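Local coordinates for protein possible flavin reductase (Haemophilus somnus 129PT, PDB 2R0X) that probably binds FMN and reduces riboflavin or a related flavin with NADPH, as a homodimeric member of the flavin reductase-like family with a split-barrel fold, at residues A18-T23 with V70-A75; L113-C118 with D138-N143; N53-A58 with V126-I131. All blocks are in the same frame, centred on the assembly; numbering follows the deposited sequence.

Contact 1. Residues A18-T23 with V70-A75; sequences AVHIVT and VNTLTA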
loop_
_atom_site.group_PDB
_atom_site.type_symbol
_atom_site.label_atom_id
_atom_site.label_comp_id
_atom_site.label_asym_id
_atom_site.label_seq_id
_atom_site.Cartn_x
_atom_site.Cartn_y
_atom_site.Cartn_z
ATOM N N ALA A 18 -1.069 1.541 -7.303
ATOM C CA ALA A 18 -0.047 2.341 -7.946
ATOM C C ALA A 18 1.159 1.452 -8.196
ATOM O O ALA A 18 1.345 0.418 -7.596
ATOM C CB ALA A 18 0.326 3.554 -7.129
ATOM N N VAL A 19 1.991 1.847 -9.155
ATOM C CA VAL A 19 3.165 1.121 -9.557
ATOM C C VAL A 19 4.367 2.019 -9.395
ATOM O O VAL A 19 4.358 3.177 -9.773
ATOM C CB VAL A 19 3.058 0.654 -11.018
ATOM C CG1 VAL A 19 4.263 -0.218 -11.389
ATOM C CG2 VAL A 19 1.764 -0.124 -11.279
ATOM N N HIS A 20 5.418 1.487 -8.803
ATOM C CA HIS A 20 6.625 2.238 -8.486
ATOM C C HIS A 20 7.843 1.456 -8.952
ATOM O O HIS A 20 7.832 0.204 -9.023
ATOM C CB HIS A 20 6.748 2.434 -6.972
ATOM C CG HIS A 20 5.504 2.800 -6.294
ATOM N ND1 HIS A 20 5.116 4.104 -6.111
ATOM C CD2 HIS A 20 4.540 2.003 -5.792
ATOM C CE1 HIS A 20 3.926 4.081 -5.539
ATOM N NE2 HIS A 20 3.553 2.822 -5.333
ATOM N N ILE A 21 8.937 2.161 -9.241
ATOM C CA ILE A 21 10.233 1.543 -9.412
ATOM C C ILE A 21 11.096 2.036 -8.245
ATOM O O ILE A 21 11.258 3.264 -8.048
ATOM C CB ILE A 21 10.864 1.819 -10.767
ATOM C CG1 ILE A 21 10.041 1.128 -11.854
ATOM C CG2 ILE A 21 12.306 1.294 -10.786
ATOM C CD1 ILE A 21 10.438 1.512 -13.288
ATOM N N VAL A 22 11.534 1.111 -7.407
ATOM C CA VAL A 22 12.260 1.417 -6.180
ATOM C C VAL A 22 13.723 1.191 -6.475
ATOM O O VAL A 22 14.108 0.105 -6.873
ATOM C CB VAL A 22 11.755 0.522 -5.051
ATOM C CG1 VAL A 22 12.591 0.763 -3.763
ATOM C CG2 VAL A 22 10.234 0.788 -4.809
ATOM N N THR A 23 14.562 2.200 -6.234
ATOM C CA THR A 23 15.964 2.127 -6.636
ATOM C C THR A 23 16.870 2.476 -5.463
ATOM O O THR A 23 16.477 3.064 -4.481
ATOM C CB THR A 23 16.243 3.137 -7.748
ATOM O OG1 THR A 23 16.020 4.436 -7.246
ATOM C CG2 THR A 23 15.368 2.879 -8.981
ATOM N N VAL A 70 11.656 5.938 -4.083
ATOM C CA VAL A 70 10.406 5.428 -4.639
ATOM C C VAL A 70 10.058 6.324 -5.828
ATOM O O VAL A 70 9.802 7.502 -5.657
ATOM C CB VAL A 70 9.260 5.420 -3.619
ATOM C CG1 VAL A 70 7.961 4.961 -4.255
ATOM C CG2 VAL A 70 9.633 4.481 -2.446
ATOM N N ASN A 71 10.077 5.735 -7.019
ATOM C CA ASN A 71 9.708 6.445 -8.257
ATOM C C ASN A 71 8.336 5.972 -8.726
ATOM O O ASN A 71 8.219 4.860 -9.282
ATOM C CB ASN A 71 10.757 6.135 -9.343
ATOM C CG ASN A 71 12.141 6.554 -8.950
ATOM O OD1 ASN A 71 12.470 7.747 -8.974
ATOM N ND2 ASN A 71 12.973 5.592 -8.587
ATOM N N THR A 72 7.331 6.754 -8.414
ATOM C CA THR A 72 5.950 6.378 -8.760
ATOM C C THR A 72 5.709 6.667 -10.239
ATOM O O THR A 72 6.116 7.728 -10.724
ATOM C CB THR A 72 4.986 7.164 -7.875
ATOM O OG1 THR A 72 5.307 6.961 -6.503
ATOM C CG2 THR A 72 3.503 6.742 -8.153
ATOM N N LEU A 73 5.143 5.711 -10.960
ATOM C CA LEU A 73 5.114 5.751 -12.413
ATOM C C LEU A 73 3.879 6.448 -12.975
ATOM O O LEU A 73 2.772 6.332 -12.445
ATOM C CB LEU A 73 5.207 4.339 -12.980
ATOM C CG LEU A 73 6.457 3.532 -12.632
ATOM C CD1 LEU A 73 6.466 2.246 -13.388
ATOM C CD2 LEU A 73 7.749 4.313 -12.840
ATOM N N THR A 74 4.106 7.126 -14.096
ATOM C CA THR A 74 3.015 7.672 -14.894
ATOM C C THR A 74 2.407 6.566 -15.753
ATOM O O THR A 74 2.980 5.501 -15.980
ATOM C CB THR A 74 3.451 8.798 -15.846
ATOM O OG1 THR A 74 4.174 8.206 -16.910
ATOM C CG2 THR A 74 4.289 9.894 -15.144
ATOM N N ALA A 75 1.250 6.876 -16.324
ATOM C CA ALA A 75 0.509 5.961 -17.211
ATOM C C ALA A 75 1.310 5.605 -18.427
ATOM O O ALA A 75 1.007 4.592 -19.058
ATOM C CB ALA A 75 -0.843 6.571 -17.605
#
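Ile21 O takes two donors from one residue: the backbone N of Asn71 and its side-chain ND2 both lie 2.9 Å from it, each 33-35° out of the carbonyl plane rather than on a lone pair. The amide reaches back because CG sits anti to the carbonyl carbon, beside the backbone N, and ND2 meets the oxygen nearly in its own amide plane. Asn71 OD1, on the other branch, accepts from Leu109 N and Asn115 ND2, so the amide is fixed in rotation. In return Ile21 N gives a straight bond to Asn71 O; that oxygen, 2.8 Å from Ile21 N, also receives a CA-H...O contact from His20 CA. Past the end of the pairing, Leu73 N points almost along the axis of the Val19 carbonyl, 2.9 Å from its oxygen. Strands 17-25 and 67-72 thus run antiparallel inside the split barrel, where 17-25 is paired with 30-43 along its other edge. Next to the hydrogen-bonded pair Ile21-Asn71, His20 and Thr72 form a non-hydrogen-bonded one, their side chains side by side. There His20 ND1 and Thr72 OG1 share a bent hydrogen bond (2.9 Å, 137°) at the ring edge, in plane, and Val70 CG1 packs obliquely on the same ring. Just past the strand end, both Leu73 methyls pack on Ile21, and Leu73 CD1 also meets Val19 CG1 at 3.9 Å. Helix 78-84 covers this apolar group through Leu80, Ser81 and Phe84. Thr23 OG1 is hydrogen-bonded to Pro107 O.

Contact 2. Residues L113-C118 with D138-N143; sequences LINFDC and DIHQSN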
loop_
_atom_site.group_PDB
_atom_site.type_symbol
_atom_site.label_atom_id
_atom_site.label_comp_id
_atom_site.label_asym_id
_atom_site.label_seq_id
_atom_site.Cartn_x
_atom_site.Cartn_y
_atom_site.Cartn_z
ATOM N N LEU A 113 5.878 10.198 -12.044
ATOM C CA LEU A 113 4.753 10.851 -11.430
ATOM C C LEU A 113 5.157 11.546 -10.121
ATOM O O LEU A 113 4.729 12.654 -9.823
ATOM C CB LEU A 113 3.628 9.866 -11.180
ATOM C CG LEU A 113 2.280 10.459 -10.803
ATOM C CD1 LEU A 113 1.641 11.021 -12.060
ATOM C CD2 LEU A 113 1.388 9.400 -10.149
ATOM N N ILE A 114 5.947 10.837 -9.314
ATOM C CA ILE A 114 6.401 11.313 -8.005
ATOM C C ILE A 114 7.723 10.638 -7.715
ATOM O O ILE A 114 7.922 9.508 -8.127
ATOM C CB ILE A 114 5.415 10.931 -6.821
ATOM C CG1 ILE A 114 3.957 10.753 -7.269
ATOM C CG2 ILE A 114 5.525 11.965 -5.728
ATOM C CD1 ILE A 114 3.071 10.099 -6.226
ATOM N N ASN A 115 8.586 11.321 -6.978
ATOM C CA ASN A 115 9.852 10.784 -6.542
ATOM C C ASN A 115 10.038 11.051 -5.049
ATOM O O ASN A 115 10.028 12.206 -4.637
ATOM C CB ASN A 115 11.041 11.393 -7.312
ATOM C CG ASN A 115 10.847 11.376 -8.840
ATOM O OD1 ASN A 115 10.364 12.358 -9.416
ATOM N ND2 ASN A 115 11.258 10.293 -9.490
ATOM N N PHE A 116 10.148 9.994 -4.256
ATOM C CA PHE A 116 10.375 10.111 -2.817
ATOM C C PHE A 116 11.735 9.530 -2.481
ATOM O O PHE A 116 11.962 8.347 -2.629
ATOM C CB PHE A 116 9.342 9.311 -2.022
ATOM C CG PHE A 116 7.898 9.606 -2.301
ATOM C CD1 PHE A 116 7.213 8.934 -3.292
ATOM C CD2 PHE A 116 7.207 10.497 -1.531
ATOM C CE1 PHE A 116 5.845 9.155 -3.496
ATOM C CE2 PHE A 116 5.824 10.688 -1.725
ATOM C CZ PHE A 116 5.184 10.010 -2.720
ATOM N N ASP A 117 12.673 10.395 -2.069
ATOM C CA ASP A 117 14.035 9.944 -1.709
ATOM C C ASP A 117 14.070 9.710 -0.209
ATOM O O ASP A 117 13.627 10.560 0.524
ATOM C CB ASP A 117 15.056 11.029 -2.111
ATOM C CG ASP A 117 16.452 10.464 -2.279
ATOM O OD1 ASP A 117 16.618 9.238 -2.192
ATOM O OD2 ASP A 117 17.376 11.279 -2.517
ATOM N N CYS A 118 14.548 8.534 0.178
ATOM C CA CYS A 118 14.362 8.036 1.529
ATOM C C CYS A 118 15.596 7.412 2.138
ATOM O O CYS A 118 16.467 6.867 1.487
ATOM C CB CYS A 118 13.279 6.951 1.526
ATOM S SG CYS A 118 11.676 7.381 0.815
ATOM N N ASP A 138 13.655 13.840 0.666
ATOM C CA ASP A 138 13.538 14.772 -0.442
ATOM C C ASP A 138 12.382 14.254 -1.309
ATOM O O ASP A 138 12.136 13.069 -1.354
ATOM C CB ASP A 138 14.897 14.855 -1.210
ATOM C CG ASP A 138 15.120 16.129 -1.944
ATOM O OD1 ASP A 138 14.156 16.897 -2.162
ATOM O OD2 ASP A 138 16.308 16.341 -2.338
ATOM N N ILE A 139 11.680 15.166 -1.967
ATOM C CA ILE A 139 10.517 14.824 -2.798
ATOM C C ILE A 139 10.596 15.670 -4.050
ATOM O O ILE A 139 10.915 16.847 -4.000
ATOM C CB ILE A 139 9.183 15.092 -2.088
ATOM C CG1 ILE A 139 8.972 14.149 -0.912
ATOM C CG2 ILE A 139 7.980 15.023 -3.061
ATOM C CD1 ILE A 139 7.656 14.336 -0.132
ATOM N N HIS A 140 10.259 15.055 -5.181
ATOM C CA HIS A 140 9.951 15.759 -6.410
ATOM C C HIS A 140 8.569 15.283 -6.857
ATOM O O HIS A 140 8.308 14.105 -6.839
ATOM C CB HIS A 140 11.005 15.413 -7.451
ATOM C CG HIS A 140 10.858 16.132 -8.746
ATOM N ND1 HIS A 140 10.008 15.695 -9.742
ATOM C CD2 HIS A 140 11.487 17.228 -9.232
ATOM C CE1 HIS A 140 10.086 16.517 -10.775
ATOM N NE2 HIS A 140 10.994 17.439 -10.503
ATOM N N GLN A 141 7.703 16.207 -7.270
ATOM C CA GLN A 141 6.380 15.787 -7.785
ATOM C C GLN A 141 6.069 16.376 -9.147
ATOM O O GLN A 141 6.486 17.457 -9.447
ATOM C CB GLN A 141 5.248 16.055 -6.786
ATOM C CG GLN A 141 5.295 17.412 -6.157
ATOM C CD GLN A 141 4.439 17.564 -4.885
ATOM O OE1 GLN A 141 3.234 17.370 -4.931
ATOM N NE2 GLN A 141 5.070 17.970 -3.762
ATOM N N SER A 142 5.324 15.629 -9.942
ATOM C CA SER A 142 4.813 16.128 -11.206
ATOM C C SER A 142 3.509 16.850 -10.994
ATOM O O SER A 142 2.898 16.763 -9.930
ATOM C CB SER A 142 4.585 14.963 -12.169
ATOM O OG SER A 142 3.520 14.134 -11.755
ATOM N N ASN A 143 3.060 17.500 -12.062
ATOM C CA ASN A 143 1.744 18.101 -12.126
ATOM C C ASN A 143 1.052 17.705 -13.412
ATOM O O ASN A 143 1.694 17.607 -14.448
ATOM C CB ASN A 143 1.847 19.627 -12.057
HETATM O O HOH W 1 7.904 13.655 -10.044
#
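Two neighbouring strands of a beta hairpin, 114-126 and 129-141, run almost exactly antiparallel here, the segment axes 4.7 Å apart at 176°. The close-packed part is the backbone together with the side of the sheet that carries Phe116 and Ile139. Asn115 and His140 exchange a pair of bonds, Asn115 N lying 2.8 Å from His140 O and nearly along its C=O axis. Asp117 N reaches Asp138 O just as closely, whereas the return bond from Asp138 N to Asp117 O stretches to 3.3 Å. Phe116 and Ile139 lie side by side, with Phe116 CD2 4.1 Å from Ile139 CG1; Leu48 of the same chain and Ala11 of the second subunit also pack on the Phe116 side chain. At the Leu113 end a classic beta bulge sets Leu113 and Ile114 both opposite Thr72 of the adjoining strand. Leu113 O is gripped twice by Ser142, by its N and, on a lone pair in the carbonyl plane, by OG at 2.7 Å. OG, placed between backbone N and carbonyl carbon (chi1 69°), turns back onto the oxygen its own amide already holds.

The opposite face is looser and wetter at His140, an exposed side chain. It runs alongside Asn115, pointing the same way, with amide and ring planes 62° apart. One water joins them, donating to Asn115 OD1 and meeting His140 ND1 in the ring plane, while Asn115 ND2 is taken by Asn71 OD1 and Leu109 O. Farther along this face Asp117 OD2 and Asp138 OD2 lie 5.2 Å apart. Thr103 N and Thr104 OG1 hold the two oxygens of Asp117, and Thr103 OG1 holds Asp138 OD2. Such proximity would tend to raise a pKa, an effect the hydrogen bonds may partly offset by stabilising the charged forms.

Contact 3. Residues N53-A58 with V126-I131; sequences NSNARA and VGTHDI. With SO4 (sulfate ion), chain H; ACT (acetate ion), chain B.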
loop_
_atom_site.group_PDB
_atom_site.type_symbol
_atom_site.label_atom_id
_atom_site.label_comp_id
_atom_site.label_asym_id
_atom_site.label_seq_id
_atom_site.Cartn_x
_atom_site.Cartn_y
_atom_site.Cartn_z
ATOM N N ASN A 53 11.077 -8.615 -1.273
ATOM C CA ASN A 53 11.366 -10.027 -1.128
ATOM C C ASN A 53 12.815 -10.172 -0.671
ATOM O O ASN A 53 13.734 -9.731 -1.364
ATOM C CB ASN A 53 11.101 -10.797 -2.437
ATOM C CG ASN A 53 11.148 -12.309 -2.224
ATOM O OD1 ASN A 53 12.072 -12.827 -1.634
ATOM N ND2 ASN A 53 10.122 -13.012 -2.713
ATOM N N SER A 54 13.026 -10.772 0.495
ATOM C CA SER A 54 14.375 -10.858 1.046
ATOM C C SER A 54 15.268 -11.861 0.347
ATOM O O SER A 54 16.448 -11.946 0.642
ATOM C CB SER A 54 14.386 -11.085 2.535
ATOM O OG SER A 54 13.791 -12.306 2.806
ATOM N N ASN A 55 14.709 -12.570 -0.614
ATOM C CA ASN A 55 15.445 -13.498 -1.435
ATOM C C ASN A 55 15.760 -12.938 -2.810
ATOM O O ASN A 55 16.416 -13.613 -3.603
ATOM C CB ASN A 55 14.641 -14.794 -1.589
ATOM C CG ASN A 55 14.210 -15.352 -0.251
ATOM O OD1 ASN A 55 15.049 -15.892 0.455
ATOM N ND2 ASN A 55 12.917 -15.137 0.152
ATOM N N ALA A 56 15.281 -11.735 -3.116
ATOM C CA ALA A 56 15.448 -11.155 -4.418
ATOM C C ALA A 56 16.879 -10.714 -4.647
ATOM O O ALA A 56 17.560 -10.312 -3.717
ATOM C CB ALA A 56 14.520 -9.965 -4.568
ATOM N N ARG A 57 17.291 -10.710 -5.906
ATOM C CA ARG A 57 18.576 -10.173 -6.283
ATOM C C ARG A 57 18.772 -8.772 -5.725
ATOM O O ARG A 57 19.856 -8.439 -5.232
ATOM C CB ARG A 57 18.654 -10.190 -7.812
ATOM C CG ARG A 57 19.834 -9.467 -8.367
ATOM C CD ARG A 57 19.913 -9.628 -9.862
ATOM N NE ARG A 57 18.746 -9.040 -10.516
ATOM C CZ ARG A 57 18.605 -8.929 -11.819
ATOM N NH1 ARG A 57 19.591 -9.286 -12.611
ATOM N NH2 ARG A 57 17.487 -8.418 -12.306
ATOM N N ALA A 58 17.723 -7.963 -5.758
ATOM C CA ALA A 58 17.736 -6.603 -5.276
ATOM C C ALA A 58 18.147 -6.445 -3.810
ATOM O O ALA A 58 18.729 -5.429 -3.411
ATOM C CB ALA A 58 16.324 -5.930 -5.494
ATOM N N VAL A 126 9.345 -10.239 7.828
ATOM C CA VAL A 126 8.065 -10.913 7.767
ATOM C C VAL A 126 8.178 -12.118 6.826
ATOM O O VAL A 126 7.696 -12.117 5.688
ATOM C CB VAL A 126 6.929 -9.966 7.304
ATOM C CG1 VAL A 126 5.527 -10.651 7.473
ATOM C CG2 VAL A 126 6.953 -8.675 8.120
ATOM N N GLY A 127 8.891 -13.134 7.302
ATOM C CA GLY A 127 9.098 -14.331 6.514
ATOM C C GLY A 127 9.935 -14.111 5.261
ATOM O O GLY A 127 11.081 -13.711 5.350
ATOM N N THR A 128 9.362 -14.425 4.102
ATOM C CA THR A 128 10.081 -14.263 2.841
ATOM C C THR A 128 10.249 -12.789 2.435
ATOM O O THR A 128 10.983 -12.516 1.494
ATOM C CB THR A 128 9.389 -14.976 1.693
ATOM O OG1 THR A 128 8.078 -14.447 1.570
ATOM C CG2 THR A 128 9.358 -16.484 1.929
ATOM N N HIS A 129 9.548 -11.877 3.099
ATOM C CA HIS A 129 9.651 -10.462 2.782
ATOM C C HIS A 129 10.108 -9.693 3.999
ATOM O O HIS A 129 9.942 -10.113 5.158
ATOM C CB HIS A 129 8.302 -9.905 2.263
ATOM C CG HIS A 129 7.959 -10.394 0.913
ATOM N ND1 HIS A 129 7.687 -11.713 0.633
ATOM C CD2 HIS A 129 7.831 -9.729 -0.250
ATOM C CE1 HIS A 129 7.398 -11.835 -0.658
ATOM N NE2 HIS A 129 7.518 -10.651 -1.218
ATOM N N ASP A 130 10.646 -8.517 3.723
ATOM C CA ASP A 130 10.926 -7.538 4.759
ATOM C C ASP A 130 10.071 -6.287 4.469
ATOM O O ASP A 130 9.704 -5.995 3.330
ATOM C CB ASP A 130 12.387 -7.084 4.768
ATOM C CG ASP A 130 13.352 -8.030 5.420
ATOM O OD1 ASP A 130 12.956 -9.072 5.921
ATOM O OD2 ASP A 130 14.566 -7.673 5.428
ATOM N N ILE A 131 9.790 -5.565 5.548
ATOM C CA ILE A 131 9.210 -4.237 5.492
ATOM C C ILE A 131 10.343 -3.231 5.734
ATOM O O ILE A 131 11.022 -3.268 6.768
ATOM C CB ILE A 131 8.113 -4.016 6.523
ATOM C CG1 ILE A 131 7.038 -5.091 6.400
ATOM C CG2 ILE A 131 7.482 -2.614 6.395
ATOM C CD1 ILE A 131 6.024 -5.063 7.578
HETATM S S SO4 H . 15.610 -7.912 -8.881
HETATM O O1 SO4 H . 16.983 -7.434 -9.032
HETATM O O2 SO4 H . 15.379 -8.379 -7.573
HETATM O O3 SO4 H . 15.516 -8.919 -9.914
HETATM O O4 SO4 H . 14.683 -6.838 -9.253
HETATM C C ACT B . 7.971 -10.578 -4.660
HETATM O O ACT B . 7.320 -9.671 -4.097
HETATM O OXT ACT B . 7.695 -11.752 -4.340
HETATM C CH3 ACT B . 9.076 -10.280 -5.621
HETATM O O HOH W 2 12.920 -11.755 5.577
#
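Asn53 OD1 is held by two N-H groups of Asn55, both in its carbonyl plane: the backbone N at 2.8 Å, closing an Asx turn, and the side-chain ND2 at 3.0 Å. Those bonds fix the Asn53 amide, whose CG stands anti to the backbone N, and turn ND2 to an acetate ion, reaching OXT in an almost straight bond (173°). The same acetate takes His129 NE2 at its other oxygen, ACT O, 3.0 Å away in the ring plane. Over one face of that imidazole lies Asn53 CA, a CH-pi contact 3.9 Å from the centroid, offset toward the rim. Here the end of strand 46-53 meets the start of strand 129-141 in an antiparallel pair of the split barrel, with a type I turn from Asn53 to Ala56 facing a type II' turn from Val126 to His129. Ser54 N donates a hydrogen bond across to Thr128 O at 2.9 Å. A water links Ser54 OG with Gly127 O and Asp130 OD1, and Tyr59 and His125 hold the Asp130 carboxylate as well. Thr128 OG1, hydrogen-bonded to His129 ND1 at 2.9 Å, also bonds Thr42 of the second subunit, so the turn belongs to the dimer interface. Farther along 53-58, a sulfate ion meets the edge of the Arg57 guanidinium, with O1 2.8 Å from Arg57 NE, and accepts from Ala58 N and Arg93.

In the fold
All three contacts belong to one curled antiparallel sheet, and each touches the second subunit. Contacts 1 and 2 adjoin, their centres about 10 Å apart: strands 67-72 and 114-126 are neighbours, so Thr72 O meets Leu113 N and Val70 N meets Phe116 O, each at 2.8 Å and probably hydrogen-bonded. Contact 3 shares strand 129-141 with contact 2, yet lies on the opposite side of the chain's centre, about 25 Å between centres; from contact 1 its centre is about 19 Å away. The acetate and sulfate at contact 3, and another acetate about 4 Å from the Val19 side chain, probably come from the crystallisation liquor, though such ions often mark pockets.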